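Local coordinates for exodeoxyribonuclease III (Methanosarcina mazei, PDB 5J8N), which probably acts as a magnesium-dependent DNA repair nuclease, cutting DNA at abasic sites and removing nucleotides from 3' ends of double-stranded DNA, at residues H3-L14 with R30-V41; W219-S227 with D247-L255. The protein carries 3 engineered substitutions. All blocks are in the same frame, centred on the assembly; numbering follows the deposited sequence. Where two conformers were deposited one is given.

Contact 1 of 2, residues H3-L14 with R30-V41; sequences HYNLISWNVNGL and RFDIVCVQETKV. With MG (magnesium ion), chain B.
Ile-7 lies over one face of the Phe-31 ring, its CG2 methyl 3.9 Å from the ring centroid in a CH-pi contact. CG1 stands anti to the backbone N (chi1 -171°) and, with the chain extended beyond it, CD1 reaches the far end of the ring, 3.7 Å from CZ of Phe-31; CG2 also meets CG2 of Val-34 at 3.8 Å. Arg-30 CG lies over the rim of the opposite face, so aliphatic carbon flanks the ring on both sides. Asn-5 approaches from the edge instead: its OD1 sits near the ring plane, 3.4 Å from CE1 of Phe-31, with the amide turned 69° from the ring. Water joins the ND2 of Asn-5 to the carbonyl of Arg-30, while the backbone N of Asn-5 donates to OD2 of Asp-32 (2.8 Å), on its anti side. Beyond this end, strands 3-10 and 33-37 run parallel; Ile-7 gives its N-H to Ile-33 O and takes that of Cys-35 on its own O. On the face with Ser-8, Gln-37 NE2 donates to Ser-8 OG (2.9 Å) and also to Asn-109. At the other end Asn-12 OD1 and Glu-38 OE1 lie 2.9 Å apart, drawn together by a magnesium ion that both bind; four waters complete its shell, and Tyr-208 engages Asn-12 ND2. Asn-10, a predicted ligand, is hydrogen-bonded to Asp-151. Neighbouring parallel strands whose C-terminal ends and following loops bring Asn-10, Asn-12 and Glu-38 to the metal site fit the DNase I-like exonuclease III fold.

Contact 2 of 2, residues W219-S227 with D247-L255; sequences WRLDYVFVS and DHCPVGLEL
Asp-222 takes a short, nearly linear hydrogen bond from His-248: ND1 of His-248 lies 2.6 Å from OD2 of Asp-222, with an angle of 173° at the hydrogen. The bond uses the syn lone pair of OD2 and lies in the imidazole plane, although the carboxylate itself is turned 74° from the ring. Both side chains place CG anti to their own carbonyl carbon (chi1 near -60° in both), and they reach across the gap to meet at about a right angle. Ser-204 OG is a second partner of OD2, while Leu-221 CD1 comes within 4.0 Å of CE1 of His-248. This His-carboxylate pair is predicted to belong to the active site, and it sits at one end of the interface between the two beta-sheets of the DNase I-like sandwich: the axes of strands 222-227 and 251-255 approach to 6.6 Å, and the strands are joined by side chains, with no backbone bonds between them. An alanine in place of Asp-222 would probably leave His-248 ND1 without its acceptor and its ring freer to turn. Next along the interface, Val-251 sets CG1 3.6 Å from the backbone O of Asp-222 and 3.8 Å from its CB. The other methyl, CG2, meets CG2 of Val-224 at 4.1 Å, the two side chains passing alongside each other, oppositely directed. The Leu-253 side chain crosses those of Val-224 and Val-226 obliquely, CD2 meeting CG1 of each; it was modelled in two conformers, which makes the apparent tightness against Val-224 doubtful.

Both segments of contact 1 come before either segment of contact 2 in the sequence, and the centres of the two contacts are about 10 Å apart. Strands 3-10 and 251-256 are antiparallel neighbours in the six-stranded sheet, where Ser-8 N and Val-251 O, 2.8 Å apart, probably form a hydrogen bond. Contact 1 therefore runs within this sheet, whereas contact 2 crosses from it to strand 218-227 of the second sheet. Their functional ends converge: Asn-12 CB packs 3.4 Å from Asp-247 OD1, and Asn-10 and His-248 both touch Asp-151, a predicted catalytic residue. Together they bring the magnesium site and the histidine from distant parts of the sequence into one probable active site.

Contact 1 of 2, residues H3-L14 with R30-V41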
loop_
_atom_site.group_PDB
_atom_site.type_symbol
_atom_site.label_atom_id
_atom_site.label_comp_id
_atom_site.label_asym_id
_atom_site.label_seq_id
_atom_site.Cartn_x
_atom_site.Cartn_y
_atom_site.Cartn_z
ATOM N N HIS A 3 19.311 7.539 3.526
ATOM C CA HIS A 3 17.964 7.818 4.007
ATOM C C HIS A 3 16.902 7.587 2.978
ATOM O O HIS A 3 17.107 7.979 1.828
ATOM C CB HIS A 3 17.824 9.273 4.440
ATOM C CG HIS A 3 18.689 9.640 5.596
ATOM N ND1 HIS A 3 18.326 9.359 6.892
ATOM C CD2 HIS A 3 19.919 10.208 5.653
ATOM C CE1 HIS A 3 19.279 9.775 7.704
ATOM N NE2 HIS A 3 20.264 10.282 6.978
ATOM N N TYR A 4 15.766 7.009 3.381
ATOM C CA TYR A 4 14.640 6.876 2.470
ATOM C C TYR A 4 13.388 7.374 3.158
ATOM O O TYR A 4 13.004 6.856 4.214
ATOM C CB TYR A 4 14.408 5.414 2.066
ATOM C CG TYR A 4 15.528 4.743 1.328
ATOM C CD1 TYR A 4 16.622 4.241 2.002
ATOM C CD2 TYR A 4 15.425 4.510 -0.048
ATOM C CE1 TYR A 4 17.614 3.567 1.326
ATOM C CE2 TYR A 4 16.425 3.816 -0.721
ATOM C CZ TYR A 4 17.501 3.359 -0.017
ATOM O OH TYR A 4 18.496 2.660 -0.678
ATOM N N ASN A 5 12.718 8.367 2.579
ATOM C CA ASN A 5 11.428 8.769 3.076
ATOM C C ASN A 5 10.387 8.278 2.047
ATOM O O ASN A 5 10.394 8.742 0.887
ATOM C CB ASN A 5 11.406 10.275 3.227
ATOM C CG ASN A 5 10.178 10.773 3.967
ATOM O OD1 ASN A 5 9.262 10.008 4.267
ATOM N ND2 ASN A 5 10.147 12.072 4.228
ATOM N N LEU A 6 9.576 7.320 2.441
ATOM C CA LEU A 6 8.629 6.679 1.576
ATOM C C LEU A 6 7.195 7.083 1.901
ATOM O O LEU A 6 6.812 7.158 3.077
ATOM C CB LEU A 6 8.769 5.161 1.708
ATOM C CG LEU A 6 7.797 4.302 0.886
ATOM C CD1 LEU A 6 8.530 2.994 0.455
ATOM C CD2 LEU A 6 6.560 4.017 1.626
ATOM N N ILE A 7 6.389 7.334 0.857
ATOM C CA ILE A 7 4.960 7.591 1.058
ATOM C C ILE A 7 4.207 6.674 0.108
ATOM O O ILE A 7 4.689 6.342 -0.984
ATOM C CB ILE A 7 4.649 9.078 0.849
ATOM C CG1 ILE A 7 3.204 9.439 1.261
ATOM C CG2 ILE A 7 4.905 9.542 -0.624
ATOM C CD1 ILE A 7 3.016 10.956 1.426
ATOM N N SER A 8 3.051 6.198 0.537
ATOM C CA SER A 8 2.224 5.232 -0.147
ATOM C C SER A 8 0.794 5.708 -0.114
ATOM O O SER A 8 0.312 6.129 0.965
ATOM C CB SER A 8 2.366 3.896 0.559
ATOM O OG SER A 8 1.496 2.877 -0.002
ATOM N N TRP A 9 0.105 5.674 -1.245
ATOM C CA TRP A 9 -1.193 6.294 -1.313
ATOM C C TRP A 9 -2.103 5.570 -2.297
ATOM O O TRP A 9 -1.769 5.497 -3.487
ATOM C CB TRP A 9 -1.037 7.778 -1.755
ATOM C CG TRP A 9 -2.300 8.615 -1.604
ATOM C CD1 TRP A 9 -3.431 8.332 -0.872
ATOM C CD2 TRP A 9 -2.502 9.915 -2.166
ATOM N NE1 TRP A 9 -4.343 9.415 -0.943
ATOM C CE2 TRP A 9 -3.759 10.395 -1.720
ATOM C CE3 TRP A 9 -1.699 10.733 -2.957
ATOM C CZ2 TRP A 9 -4.270 11.627 -2.113
ATOM C CZ3 TRP A 9 -2.185 11.981 -3.323
ATOM C CH2 TRP A 9 -3.484 12.409 -2.903
ATOM N N ASN A 10 -3.276 5.121 -1.838
ATOM C CA ASN A 10 -4.319 4.673 -2.771
ATOM C C ASN A 10 -5.065 5.911 -3.250
ATOM O O ASN A 10 -5.697 6.611 -2.418
ATOM C CB ASN A 10 -5.277 3.692 -2.086
ATOM C CG ASN A 10 -6.436 3.302 -2.977
ATOM O OD1 ASN A 10 -6.960 4.126 -3.741
ATOM N ND2 ASN A 10 -6.870 2.023 -2.886
ATOM N N VAL A 11 -4.898 6.209 -4.533
ATOM C CA VAL A 11 -5.365 7.458 -5.109
ATOM C C VAL A 11 -6.771 7.398 -5.658
ATOM O O VAL A 11 -7.340 8.418 -6.050
ATOM C CB VAL A 11 -4.418 7.948 -6.211
ATOM C CG1 VAL A 11 -3.068 8.391 -5.584
ATOM C CG2 VAL A 11 -4.181 6.940 -7.303
ATOM N N ASN A 12 -7.341 6.180 -5.722
ATOM C CA ASN A 12 -8.731 5.982 -6.199
ATOM C C ASN A 12 -8.943 6.546 -7.614
ATOM O O ASN A 12 -10.003 7.063 -7.962
ATOM C CB ASN A 12 -9.790 6.570 -5.217
ATOM C CG ASN A 12 -11.144 5.843 -5.307
ATOM O OD1 ASN A 12 -11.210 4.583 -5.468
ATOM N ND2 ASN A 12 -12.195 6.592 -5.078
ATOM N N GLY A 13 -7.942 6.303 -8.459
ATOM C CA GLY A 13 -7.891 6.773 -9.818
ATOM C C GLY A 13 -6.819 7.845 -10.013
ATOM O O GLY A 13 -6.945 8.998 -9.516
ATOM N N LEU A 14 -5.747 7.496 -10.734
ATOM C CA LEU A 14 -4.600 8.387 -10.835
ATOM C C LEU A 14 -4.873 9.603 -11.664
ATOM O O LEU A 14 -4.482 10.713 -11.283
ATOM C CB LEU A 14 -3.395 7.594 -11.417
ATOM C CG LEU A 14 -2.108 8.425 -11.489
ATOM C CD1 LEU A 14 -1.671 8.935 -10.109
ATOM C CD2 LEU A 14 -1.032 7.516 -12.129
ATOM N N ARG A 30 9.711 15.927 -1.900
ATOM C CA ARG A 30 9.833 15.663 -0.477
ATOM C C ARG A 30 10.158 14.181 -0.214
ATOM O O ARG A 30 10.897 13.858 0.741
ATOM C CB ARG A 30 8.501 16.050 0.199
ATOM C CG ARG A 30 8.508 16.019 1.721
ATOM C CD ARG A 30 7.232 16.713 2.267
ATOM N NE ARG A 30 7.312 16.642 3.727
ATOM C CZ ARG A 30 6.664 17.461 4.560
ATOM N NH1 ARG A 30 5.826 18.375 4.086
ATOM N NH2 ARG A 30 6.833 17.353 5.868
ATOM N N PHE A 31 9.674 13.263 -1.061
ATOM C CA PHE A 31 9.767 11.825 -0.780
ATOM C C PHE A 31 10.736 11.141 -1.726
ATOM O O PHE A 31 10.749 11.409 -2.932
ATOM C CB PHE A 31 8.368 11.204 -0.836
ATOM C CG PHE A 31 7.499 11.760 0.245
ATOM C CD1 PHE A 31 7.649 11.295 1.548
ATOM C CD2 PHE A 31 6.630 12.810 -0.004
ATOM C CE1 PHE A 31 6.904 11.830 2.609
ATOM C CE2 PHE A 31 5.880 13.360 1.086
ATOM C CZ PHE A 31 6.027 12.862 2.371
ATOM N N ASP A 32 11.550 10.234 -1.174
ATOM C CA ASP A 32 12.456 9.446 -1.991
ATOM C C ASP A 32 11.726 8.390 -2.831
ATOM O O ASP A 32 12.174 8.065 -3.918
ATOM C CB ASP A 32 13.500 8.750 -1.120
ATOM C CG ASP A 32 14.340 9.755 -0.366
ATOM O OD1 ASP A 32 15.234 10.346 -0.987
ATOM O OD2 ASP A 32 14.090 10.000 0.821
ATOM N N ILE A 33 10.646 7.872 -2.291
ATOM C CA ILE A 33 9.822 6.889 -2.969
ATOM C C ILE A 33 8.400 7.239 -2.773
ATOM O O ILE A 33 7.985 7.563 -1.652
ATOM C CB ILE A 33 10.118 5.467 -2.431
ATOM C CG1 ILE A 33 11.603 5.116 -2.577
ATOM C CG2 ILE A 33 9.204 4.438 -3.141
ATOM C CD1 ILE A 33 11.964 3.755 -1.899
ATOM N N VAL A 34 7.637 7.248 -3.871
ATOM C CA VAL A 34 6.175 7.516 -3.816
ATOM C C VAL A 34 5.502 6.310 -4.490
ATOM O O VAL A 34 5.735 6.057 -5.683
ATOM C CB VAL A 34 5.831 8.798 -4.587
ATOM C CG1 VAL A 34 4.292 9.036 -4.606
ATOM C CG2 VAL A 34 6.554 10.021 -3.993
ATOM N N CYS A 35 4.723 5.605 -3.715
ATOM C CA CYS A 35 3.962 4.445 -4.216
ATOM C C CYS A 35 2.505 4.832 -4.323
ATOM O O CYS A 35 1.938 5.377 -3.353
ATOM C CB CYS A 35 4.099 3.221 -3.297
ATOM S SG CYS A 35 5.770 2.534 -3.309
ATOM N N VAL A 36 1.859 4.496 -5.435
ATOM C CA VAL A 36 0.420 4.738 -5.616
ATOM C C VAL A 36 -0.261 3.408 -5.882
ATOM O O VAL A 36 0.281 2.498 -6.571
ATOM C CB VAL A 36 0.126 5.770 -6.719
ATOM C CG1 VAL A 36 0.611 7.168 -6.278
ATOM C CG2 VAL A 36 0.680 5.370 -8.075
ATOM N N GLN A 37 -1.463 3.272 -5.335
ATOM C CA GLN A 37 -2.339 2.121 -5.625
ATOM C C GLN A 37 -3.647 2.583 -6.209
ATOM O O GLN A 37 -4.161 3.686 -5.971
ATOM C CB GLN A 37 -2.604 1.264 -4.388
ATOM C CG GLN A 37 -1.303 0.798 -3.733
ATOM C CD GLN A 37 -0.812 1.788 -2.705
ATOM O OE1 GLN A 37 -1.616 2.446 -2.035
ATOM N NE2 GLN A 37 0.498 1.895 -2.544
ATOM N N GLU A 38 -4.218 1.665 -6.978
ATOM C CA GLU A 38 -5.487 1.855 -7.667
ATOM C C GLU A 38 -5.402 3.050 -8.618
ATOM O O GLU A 38 -6.145 4.025 -8.555
ATOM C CB GLU A 38 -6.704 1.975 -6.739
ATOM C CG GLU A 38 -7.978 1.684 -7.554
ATOM C CD GLU A 38 -9.229 1.778 -6.800
ATOM O OE1 GLU A 38 -9.274 2.421 -5.737
ATOM O OE2 GLU A 38 -10.245 1.275 -7.319
ATOM N N THR A 39 -4.530 2.898 -9.604
ATOM C CA THR A 39 -4.329 3.934 -10.596
ATOM C C THR A 39 -5.502 4.000 -11.543
ATOM O O THR A 39 -5.796 5.040 -12.146
ATOM C CB THR A 39 -3.050 3.705 -11.427
ATOM O OG1 THR A 39 -3.221 2.470 -12.163
ATOM C CG2 THR A 39 -1.828 3.624 -10.495
ATOM N N LYS A 40 -6.159 2.866 -11.782
ATOM C CA LYS A 40 -7.234 2.699 -12.764
ATOM C C LYS A 40 -6.755 3.004 -14.199
ATOM O O LYS A 40 -7.579 3.275 -15.093
ATOM C CB LYS A 40 -8.476 3.573 -12.417
ATOM C CG LYS A 40 -9.072 3.269 -11.050
ATOM C CD LYS A 40 -10.348 4.116 -10.822
ATOM C CE LYS A 40 -10.863 3.861 -9.447
ATOM N NZ LYS A 40 -12.117 4.684 -9.128
ATOM N N VAL A 41 -5.441 2.910 -14.425
ATOM C CA VAL A 41 -4.833 3.181 -15.727
ATOM C C VAL A 41 -4.931 1.938 -16.590
ATOM O O VAL A 41 -4.467 0.852 -16.156
ATOM C CB VAL A 41 -3.342 3.556 -15.546
ATOM C CG1 VAL A 41 -2.606 3.473 -16.872
ATOM C CG2 VAL A 41 -3.222 4.959 -14.890
HETATM MG MG MG B . -10.827 2.830 -4.457
HETATM O O HOH W 1 17.668 10.500 0.539
HETATM O O HOH W 2 11.391 14.847 3.305
HETATM O O HOH W 3 8.861 14.614 5.073
HETATM O O HOH W 4 -1.604 2.936 0.629
HETATM O O HOH W 5 -9.593 3.977 -3.221
HETATM O O HOH W 6 -13.761 3.566 -7.073
HETATM O O HOH W 7 -12.155 1.806 -5.667
HETATM O O HOH W 8 -12.289 3.129 -3.110
HETATM O O HOH W 9 -10.194 1.023 -3.487
#

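Contact 2 of 2, residues W219-S227 with D247-L255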
loop_
_atom_site.group_PDB
_atom_site.type_symbol
_atom_site.label_atom_id
_atom_site.label_comp_id
_atom_site.label_asym_id
_atom_site.label_seq_id
_atom_site.Cartn_x
_atom_site.Cartn_y
_atom_site.Cartn_z
ATOM N N TRP A 219 -11.169 4.097 8.812
ATOM C CA TRP A 219 -10.557 2.762 8.934
ATOM C C TRP A 219 -9.107 2.907 8.608
ATOM O O TRP A 219 -8.788 3.650 7.675
ATOM C CB TRP A 219 -11.187 1.773 7.936
ATOM C CG TRP A 219 -12.643 1.498 8.001
ATOM C CD1 TRP A 219 -13.681 2.394 8.042
ATOM C CD2 TRP A 219 -13.235 0.199 7.902
ATOM N NE1 TRP A 219 -14.888 1.723 8.013
ATOM C CE2 TRP A 219 -14.636 0.375 7.919
ATOM C CE3 TRP A 219 -12.699 -1.104 7.806
ATOM C CZ2 TRP A 219 -15.531 -0.705 7.831
ATOM C CZ3 TRP A 219 -13.609 -2.197 7.715
ATOM C CH2 TRP A 219 -14.998 -1.971 7.723
ATOM N N ARG A 220 -8.221 2.164 9.268
ATOM C CA ARG A 220 -6.819 2.091 8.836
ATOM C C ARG A 220 -6.667 0.879 7.929
ATOM O O ARG A 220 -6.618 -0.271 8.394
ATOM C CB ARG A 220 -5.885 2.009 10.043
ATOM C CG ARG A 220 -4.445 2.318 9.640
ATOM C CD ARG A 220 -3.537 2.533 10.884
ATOM N NE ARG A 220 -3.443 1.298 11.697
ATOM C CZ ARG A 220 -2.403 0.451 11.702
ATOM N NH1 ARG A 220 -2.437 -0.649 12.479
ATOM N NH2 ARG A 220 -1.294 0.685 10.992
ATOM N N LEU A 221 -6.676 1.146 6.627
ATOM C CA LEU A 221 -6.562 0.116 5.581
ATOM C C LEU A 221 -5.196 0.080 4.940
ATOM O O LEU A 221 -4.891 -0.870 4.217
ATOM C CB LEU A 221 -7.588 0.368 4.463
ATOM C CG LEU A 221 -9.045 0.458 4.960
ATOM C CD1 LEU A 221 -9.971 0.664 3.784
ATOM C CD2 LEU A 221 -9.432 -0.855 5.688
ATOM N N ASP A 222 -4.405 1.145 5.160
ATOM C CA ASP A 222 -3.128 1.315 4.456
ATOM C C ASP A 222 -2.022 1.202 5.455
ATOM O O ASP A 222 -2.082 1.795 6.545
ATOM C CB ASP A 222 -3.104 2.688 3.756
ATOM C CG ASP A 222 -4.246 2.802 2.801
ATOM O OD1 ASP A 222 -4.123 2.285 1.661
ATOM O OD2 ASP A 222 -5.301 3.339 3.201
ATOM N N TYR A 223 -0.957 0.478 5.078
ATOM C CA TYR A 223 0.102 0.097 6.010
ATOM C C TYR A 223 1.456 0.121 5.315
ATOM O O TYR A 223 1.527 0.013 4.078
ATOM C CB TYR A 223 -0.120 -1.335 6.508
ATOM C CG TYR A 223 -1.423 -1.646 7.202
ATOM C CD1 TYR A 223 -2.608 -1.803 6.476
ATOM C CD2 TYR A 223 -1.446 -1.894 8.580
ATOM C CE1 TYR A 223 -3.805 -2.126 7.101
ATOM C CE2 TYR A 223 -2.658 -2.213 9.239
ATOM C CZ TYR A 223 -3.809 -2.360 8.459
ATOM O OH TYR A 223 -4.966 -2.740 9.110
ATOM N N VAL A 224 2.497 0.220 6.115
ATOM C CA VAL A 224 3.813 -0.187 5.611
ATOM C C VAL A 224 4.327 -1.206 6.591
ATOM O O VAL A 224 4.478 -0.947 7.796
ATOM C CB VAL A 224 4.825 0.970 5.421
ATOM C CG1 VAL A 224 6.073 0.442 4.731
ATOM C CG2 VAL A 224 4.209 2.133 4.614
ATOM N N PHE A 225 4.605 -2.413 6.113
ATOM C CA PHE A 225 5.184 -3.488 6.902
ATOM C C PHE A 225 6.650 -3.621 6.613
ATOM O O PHE A 225 7.096 -3.327 5.487
ATOM C CB PHE A 225 4.510 -4.820 6.593
ATOM C CG PHE A 225 3.014 -4.781 6.702
ATOM C CD1 PHE A 225 2.395 -4.866 7.957
ATOM C CD2 PHE A 225 2.258 -4.644 5.582
ATOM C CE1 PHE A 225 0.982 -4.838 8.052
ATOM C CE2 PHE A 225 0.847 -4.618 5.656
ATOM C CZ PHE A 225 0.223 -4.690 6.916
ATOM N N VAL A 226 7.402 -4.022 7.609
ATOM C CA VAL A 226 8.836 -4.364 7.368
ATOM C C VAL A 226 9.118 -5.717 7.950
ATOM O O VAL A 226 8.558 -6.122 8.975
ATOM C CB VAL A 226 9.811 -3.314 7.934
ATOM C CG1 VAL A 226 9.568 -1.936 7.242
ATOM C CG2 VAL A 226 9.727 -3.201 9.480
ATOM N N SER A 227 10.001 -6.461 7.300
ATOM C CA SER A 227 10.540 -7.657 7.941
ATOM C C SER A 227 11.309 -7.255 9.198
ATOM O O SER A 227 11.852 -6.147 9.301
ATOM C CB SER A 227 11.437 -8.422 6.976
ATOM O OG SER A 227 12.364 -7.525 6.352
ATOM N N ASP A 247 -10.349 8.853 -1.310
ATOM C CA ASP A 247 -10.991 8.343 -0.087
ATOM C C ASP A 247 -9.982 7.828 0.910
ATOM O O ASP A 247 -10.318 7.748 2.074
ATOM C CB ASP A 247 -12.075 7.267 -0.404
ATOM C CG ASP A 247 -11.603 6.117 -1.287
ATOM O OD1 ASP A 247 -10.553 6.161 -1.972
ATOM O OD2 ASP A 247 -12.357 5.092 -1.289
ATOM N N HIS A 248 -8.780 7.447 0.460
ATOM C CA HIS A 248 -7.674 7.136 1.364
ATOM C C HIS A 248 -6.779 8.366 1.527
ATOM O O HIS A 248 -6.725 9.222 0.625
ATOM C CB HIS A 248 -6.769 6.029 0.820
ATOM C CG HIS A 248 -7.444 4.711 0.633
ATOM N ND1 HIS A 248 -7.100 3.595 1.370
ATOM C CD2 HIS A 248 -8.393 4.323 -0.248
ATOM C CE1 HIS A 248 -7.820 2.566 0.944
ATOM N NE2 HIS A 248 -8.619 2.992 -0.016
ATOM N N CYS A 249 -6.050 8.417 2.639
ATOM C CA CYS A 249 -4.900 9.330 2.722
ATOM C C CYS A 249 -3.628 8.528 2.680
ATOM O O CYS A 249 -3.641 7.313 2.873
ATOM C CB CYS A 249 -4.963 10.208 4.002
ATOM S SG CYS A 249 -4.603 9.313 5.532
ATOM N N PRO A 250 -2.495 9.163 2.457
ATOM C CA PRO A 250 -1.225 8.424 2.408
ATOM C C PRO A 250 -0.771 7.957 3.769
ATOM O O PRO A 250 -1.182 8.508 4.805
ATOM C CB PRO A 250 -0.211 9.461 1.855
ATOM C CG PRO A 250 -1.079 10.538 1.201
ATOM C CD PRO A 250 -2.330 10.580 2.055
ATOM N N VAL A 251 0.129 6.987 3.731
ATOM C CA VAL A 251 0.915 6.544 4.863
ATOM C C VAL A 251 2.365 6.492 4.477
ATOM O O VAL A 251 2.707 6.596 3.292
ATOM C CB VAL A 251 0.415 5.131 5.377
ATOM C CG1 VAL A 251 -1.044 5.190 5.791
ATOM C CG2 VAL A 251 0.607 4.048 4.313
ATOM N N GLY A 252 3.262 6.431 5.443
ATOM C CA GLY A 252 4.655 6.408 5.043
ATOM C C GLY A 252 5.583 5.929 6.120
ATOM O O GLY A 252 5.172 5.688 7.250
ATOM N N LEU A 253 6.840 5.842 5.763
ATOM C CA LEU A 253 7.832 5.638 6.811
ATOM C C LEU A 253 9.182 6.111 6.361
ATOM O O LEU A 253 9.395 6.410 5.152
ATOM C CB LEU A 253 7.906 4.204 7.313
ATOM C CG LEU A 253 8.267 3.124 6.306
ATOM C CD1 LEU A 253 9.694 3.256 5.769
ATOM C CD2 LEU A 253 8.164 1.753 7.017
ATOM N N GLU A 254 10.085 6.243 7.328
ATOM C CA GLU A 254 11.430 6.672 7.058
ATOM C C GLU A 254 12.387 5.589 7.479
ATOM O O GLU A 254 12.244 5.066 8.586
ATOM C CB GLU A 254 11.790 7.948 7.797
ATOM C CG GLU A 254 11.057 9.120 7.185
ATOM C CD GLU A 254 11.502 10.399 7.817
ATOM O OE1 GLU A 254 10.864 10.769 8.807
ATOM O OE2 GLU A 254 12.514 10.989 7.364
ATOM N N LEU A 255 13.336 5.295 6.586
ATOM C CA LEU A 255 14.400 4.319 6.842
ATOM C C LEU A 255 15.753 4.981 6.807
ATOM O O LEU A 255 15.985 5.917 6.052
ATOM C CB LEU A 255 14.404 3.208 5.800
ATOM C CG LEU A 255 13.123 2.380 5.734
ATOM C CD1 LEU A 255 13.034 1.694 4.391
ATOM C CD2 LEU A 255 13.102 1.341 6.839
#